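PDB 4EZE: haloacid dehalogenase-like hydrolase from Salmonella enterica subsp. enterica serovar Typhi, which probably catalyses the magnesium-dependent hydrolysis of O-phosphoserine to serine and phosphate, the last step of serine biosynthesis. Local coordinates for residues A112-M115 / D116-I120; G203-D206 / I207-Q210. All coordinates share one frame; numbering follows the deposited sequence.

Contact 1 comes first along the chain, at the end of strand 110-113 and in the short helix 115-119; contact 2 follows strand 197-202 and opens helix 206-216. The two strands are neighbours in the six-stranded parallel sheet, 110-113 hydrogen-bonding to 197-202 through Phe113, so both contacts follow the C-terminal ends of adjacent parallel strands, with centres about 11 Å apart. Met115 bridges them: its CE lies 3.4 Å from Thr209 OG1 and its SD 4.0 Å from Phe208 CB, a packing contact in both cases. The predicted catalytic aspartates lie in contact 1; contact 2 is the adjoining start of helix 206-216, packed on it through Met115.

Contact 1 of 2, residues A112-M115 / D116-I120; sequences AFDM and DSTFI. With NA (sodium ion), chain D.
Phe119 N donates to Asp114 O (3.2 Å), while Met115 O accepts from both Thr118 N and Ile120 N, which reach it from opposite faces of its carbonyl plane; these bonds build the short helix 115-119, with a wider pi-type turn, just past strand 110-113, and Asp114 takes its N-cap position. The bond from Ile120 N is nearly straight, at 175°. The edge of the Phe119 ring meets the face of Phe113 in a T-shaped pair, planes at 71°, with CD1 of Phe119 3.8 Å from CG of Phe113.

Asp114 turns its carboxylate away from its own backbone N (chi1 -174°), which carries OD2 to the sodium ion at 2.2 Å. OD1 accepts a bent bond from Met115 N at 2.7 Å, off the carboxylate plane, and another from a water that Asp116 N also donates to. Asp116 O, two waters and Asp270 complete the ion's ligands, where sodium probably replaces the magnesium cofactor; Asp116 OD1 instead bonds Gly124 N. Residues 114-118 are HAD motif I, DxDx(T/V), with predicted nucleophile Asp114 and proton donor Asp116 two residues apart. Metal on OD2, with N-H and water on OD1, restrains the Asp114 carboxylate.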
loop_
_atom_site.group_PDB
_atom_site.type_symbol
_atom_site.label_atom_id
_atom_site.label_comp_id
_atom_site.label_asym_id
_atom_site.label_seq_id
_atom_site.Cartn_x
_atom_site.Cartn_y
_atom_site.Cartn_z
ATOM N N ALA A 112 5.197 3.858 -4.784
ATOM C CA ALA A 112 3.841 4.272 -5.134
ATOM C C ALA A 112 2.853 3.764 -4.073
ATOM O O ALA A 112 2.984 2.631 -3.584
ATOM C CB ALA A 112 3.458 3.708 -6.497
ATOM N N PHE A 113 1.863 4.589 -3.740
ATOM C CA PHE A 113 0.779 4.193 -2.818
ATOM C C PHE A 113 -0.594 4.320 -3.466
ATOM O O PHE A 113 -0.893 5.333 -4.071
ATOM C CB PHE A 113 0.752 5.113 -1.612
ATOM C CG PHE A 113 1.971 5.046 -0.748
ATOM C CD1 PHE A 113 2.042 4.137 0.297
ATOM C CD2 PHE A 113 3.029 5.922 -0.956
ATOM C CE1 PHE A 113 3.154 4.092 1.114
ATOM C CE2 PHE A 113 4.144 5.883 -0.147
ATOM C CZ PHE A 113 4.207 4.968 0.900
ATOM N N ASP A 114 -1.443 3.308 -3.331
ATOM C CA ASP A 114 -2.854 3.490 -3.643
ATOM C C ASP A 114 -3.346 4.535 -2.628
ATOM O O ASP A 114 -2.684 4.757 -1.613
ATOM C CB ASP A 114 -3.603 2.159 -3.448
ATOM C CG ASP A 114 -5.064 2.224 -3.899
ATOM O OD1 ASP A 114 -5.446 3.226 -4.524
ATOM O OD2 ASP A 114 -5.830 1.266 -3.639
ATOM N N MET A 115 -4.499 5.154 -2.870
ATOM C CA MET A 115 -5.008 6.149 -1.920
ATOM C C MET A 115 -5.938 5.515 -0.885
ATOM O O MET A 115 -5.559 5.346 0.280
ATOM C CB MET A 115 -5.704 7.317 -2.638
ATOM C CG MET A 115 -6.494 8.239 -1.703
ATOM S SD MET A 115 -6.876 9.826 -2.506
ATOM C CE MET A 115 -7.951 9.313 -3.855
ATOM N N ASP A 116 -7.149 5.151 -1.301
ATOM C CA ASP A 116 -8.146 4.698 -0.339
ATOM C C ASP A 116 -7.728 3.425 0.401
ATOM O O ASP A 116 -7.303 2.461 -0.212
ATOM C CB ASP A 116 -9.495 4.476 -1.018
ATOM C CG ASP A 116 -10.118 5.763 -1.531
ATOM O OD1 ASP A 116 -9.866 6.840 -0.945
ATOM O OD2 ASP A 116 -10.856 5.691 -2.534
ATOM N N SER A 117 -7.889 3.428 1.719
ATOM C CA SER A 117 -7.600 2.264 2.546
ATOM C C SER A 117 -6.131 1.837 2.436
ATOM O O SER A 117 -5.747 0.763 2.886
ATOM C CB SER A 117 -8.565 1.113 2.220
ATOM O OG SER A 117 -9.901 1.488 2.526
ATOM N N THR A 118 -5.315 2.687 1.832
ATOM C CA THR A 118 -3.882 2.476 1.837
ATOM C C THR A 118 -3.175 3.703 2.411
ATOM O O THR A 118 -2.811 3.720 3.593
ATOM C CB THR A 118 -3.351 2.103 0.445
ATOM O OG1 THR A 118 -3.970 0.886 0.022
ATOM C CG2 THR A 118 -1.830 1.882 0.501
ATOM N N PHE A 119 -3.002 4.739 1.599
ATOM C CA PHE A 119 -2.393 5.973 2.092
ATOM C C PHE A 119 -3.272 6.617 3.165
ATOM O O PHE A 119 -2.772 7.151 4.145
ATOM C CB PHE A 119 -2.173 6.933 0.948
ATOM C CG PHE A 119 -1.231 8.049 1.266
ATOM C CD1 PHE A 119 0.147 7.896 1.067
ATOM C CD2 PHE A 119 -1.714 9.274 1.724
ATOM C CE1 PHE A 119 1.024 8.940 1.350
ATOM C CE2 PHE A 119 -0.845 10.326 2.003
ATOM C CZ PHE A 119 0.526 10.160 1.821
ATOM N N ILE A 120 -4.589 6.542 2.990
ATOM C CA ILE A 120 -5.523 7.047 3.999
ATOM C C ILE A 120 -6.336 5.875 4.483
ATOM O O ILE A 120 -6.471 4.905 3.752
ATOM C CB ILE A 120 -6.446 8.158 3.441
ATOM C CG1 ILE A 120 -7.228 7.666 2.219
ATOM C CG2 ILE A 120 -5.633 9.388 3.052
ATOM C CD1 ILE A 120 -8.300 8.647 1.771
HETATM NA NA NA D . -7.468 0.973 -2.132
HETATM O O HOH W 1 -8.055 4.571 -4.008
HETATM O O HOH W 2 -8.229 -0.497 -3.453
HETATM O O HOH W 3 -9.911 0.608 -1.618
#

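Contact 2 of 2, residues G203-D206 / I207-Q210; sequences GGLD and IFTQ
Thr209 OG1 points back along the helix toward Leu205 O because chi1 of -62° sets it opposite the carbonyl carbon of Thr209, and in Asp206 a chi1 of 56° tucks the carboxylate between its backbone N and carbonyl carbon, close over the N-H of Ile207. The first torsion leaves Thr209 OG1 3.0 Å from Leu205 O, although its single proton has another acceptor within reach and the donor role is not settled; Ser223 OG is a further hydrogen-bond partner of this hydroxyl. What is secure is the backbone bond from Thr209 N to the same Leu205 O, 3.0 Å long and lying in the carbonyl plane with an N-H...O angle of 160°. One residue on, Gln210 N donates to Asp206 O at 2.9 Å, so the i to i+4 pattern is established from the N-cap residue, Leu205, onward. Against that backbone bond, Gln210 folds its CB and CG over Asp206 O, each 3.3 Å away.

The second torsion places Asp206 OD1 where a water bridges it to Ile207 N: the water donates to the carboxylate oxygen at 2.9 Å and accepts from the amide. OD1 also takes a hydrogen bond from Val226 N, which ties the helix start to strand 226-229. The negative charge beside the amino end of the helix would probably be favourable to the helix dipole.

Apolar contacts are looser. Leu205 CB touches Ile207 CG2 at 4.2 Å and lies near Phe208 CD1, and the Phe208 ring goes on to pack on Val174 and Cys175 of helix 168-176. This is the strand-loop-helix connection of a Rossmann-like HAD core, in which the turn after strand 197-202 runs through Gly203 and Gly204 into helix 206-216.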
loop_
_atom_site.group_PDB
_atom_site.type_symbol
_atom_site.label_atom_id
_atom_site.label_comp_id
_atom_site.label_asym_id
_atom_site.label_seq_id
_atom_site.Cartn_x
_atom_site.Cartn_y
_atom_site.Cartn_z
ATOM N N GLY A 203 -7.585 4.966 -8.266
ATOM C CA GLY A 203 -8.859 5.081 -9.001
ATOM C C GLY A 203 -9.803 6.133 -8.438
ATOM O O GLY A 203 -10.943 6.244 -8.879
ATOM N N GLY A 204 -9.325 6.919 -7.470
ATOM C CA GLY A 204 -10.157 7.920 -6.800
ATOM C C GLY A 204 -10.204 9.278 -7.484
ATOM O O GLY A 204 -9.712 9.437 -8.595
ATOM N N LEU A 205 -10.800 10.256 -6.801
ATOM C CA LEU A 205 -10.943 11.626 -7.291
ATOM C C LEU A 205 -9.663 12.447 -7.240
ATOM O O LEU A 205 -8.914 12.403 -6.273
ATOM C CB LEU A 205 -12.005 12.370 -6.478
ATOM C CG LEU A 205 -13.451 11.880 -6.587
ATOM C CD1 LEU A 205 -14.367 12.677 -5.684
ATOM C CD2 LEU A 205 -13.945 11.998 -8.006
ATOM N N ASP A 206 -9.455 13.265 -8.264
ATOM C CA ASP A 206 -8.265 14.093 -8.327
ATOM C C ASP A 206 -8.296 15.178 -7.273
ATOM O O ASP A 206 -7.254 15.687 -6.856
ATOM C CB ASP A 206 -8.136 14.742 -9.701
ATOM C CG ASP A 206 -9.379 15.567 -10.084
ATOM O OD1 ASP A 206 -10.473 14.987 -10.310
ATOM O OD2 ASP A 206 -9.248 16.806 -10.183
ATOM N N ILE A 207 -9.476 15.612 -6.870
ATOM C CA ILE A 207 -9.481 16.678 -5.889
ATOM C C ILE A 207 -8.833 16.165 -4.618
ATOM O O ILE A 207 -8.018 16.849 -4.016
ATOM C CB ILE A 207 -10.883 17.245 -5.621
ATOM C CG1 ILE A 207 -10.775 18.502 -4.765
ATOM C CG2 ILE A 207 -11.757 16.222 -4.952
ATOM C CD1 ILE A 207 -12.073 19.221 -4.578
ATOM N N PHE A 208 -9.181 14.950 -4.222
ATOM C CA PHE A 208 -8.545 14.335 -3.070
ATOM C C PHE A 208 -7.078 14.031 -3.295
ATOM O O PHE A 208 -6.244 14.314 -2.449
ATOM C CB PHE A 208 -9.253 13.037 -2.708
ATOM C CG PHE A 208 -10.540 13.232 -1.990
ATOM C CD1 PHE A 208 -11.548 13.972 -2.551
ATOM C CD2 PHE A 208 -10.745 12.667 -0.756
ATOM C CE1 PHE A 208 -12.729 14.150 -1.896
ATOM C CE2 PHE A 208 -11.931 12.843 -0.099
ATOM C CZ PHE A 208 -12.926 13.588 -0.673
ATOM N N THR A 209 -6.768 13.466 -4.453
ATOM C CA THR A 209 -5.414 13.036 -4.740
ATOM C C THR A 209 -4.414 14.171 -4.781
ATOM O O THR A 209 -3.353 14.092 -4.183
ATOM C CB THR A 209 -5.366 12.324 -6.089
ATOM O OG1 THR A 209 -6.191 11.162 -6.037
ATOM C CG2 THR A 209 -3.961 11.913 -6.422
ATOM N N GLN A 210 -4.766 15.242 -5.473
ATOM C CA GLN A 210 -3.889 16.395 -5.559
ATOM C C GLN A 210 -3.727 17.066 -4.211
ATOM O O GLN A 210 -2.645 17.489 -3.844
ATOM C CB GLN A 210 -4.376 17.374 -6.622
ATOM C CG GLN A 210 -4.346 16.800 -8.019
ATOM C CD GLN A 210 -3.039 16.114 -8.341
ATOM O OE1 GLN A 210 -1.972 16.604 -8.003
ATOM N NE2 GLN A 210 -3.119 14.975 -9.000
HETATM O O HOH W 4 -12.351 15.907 -8.291
#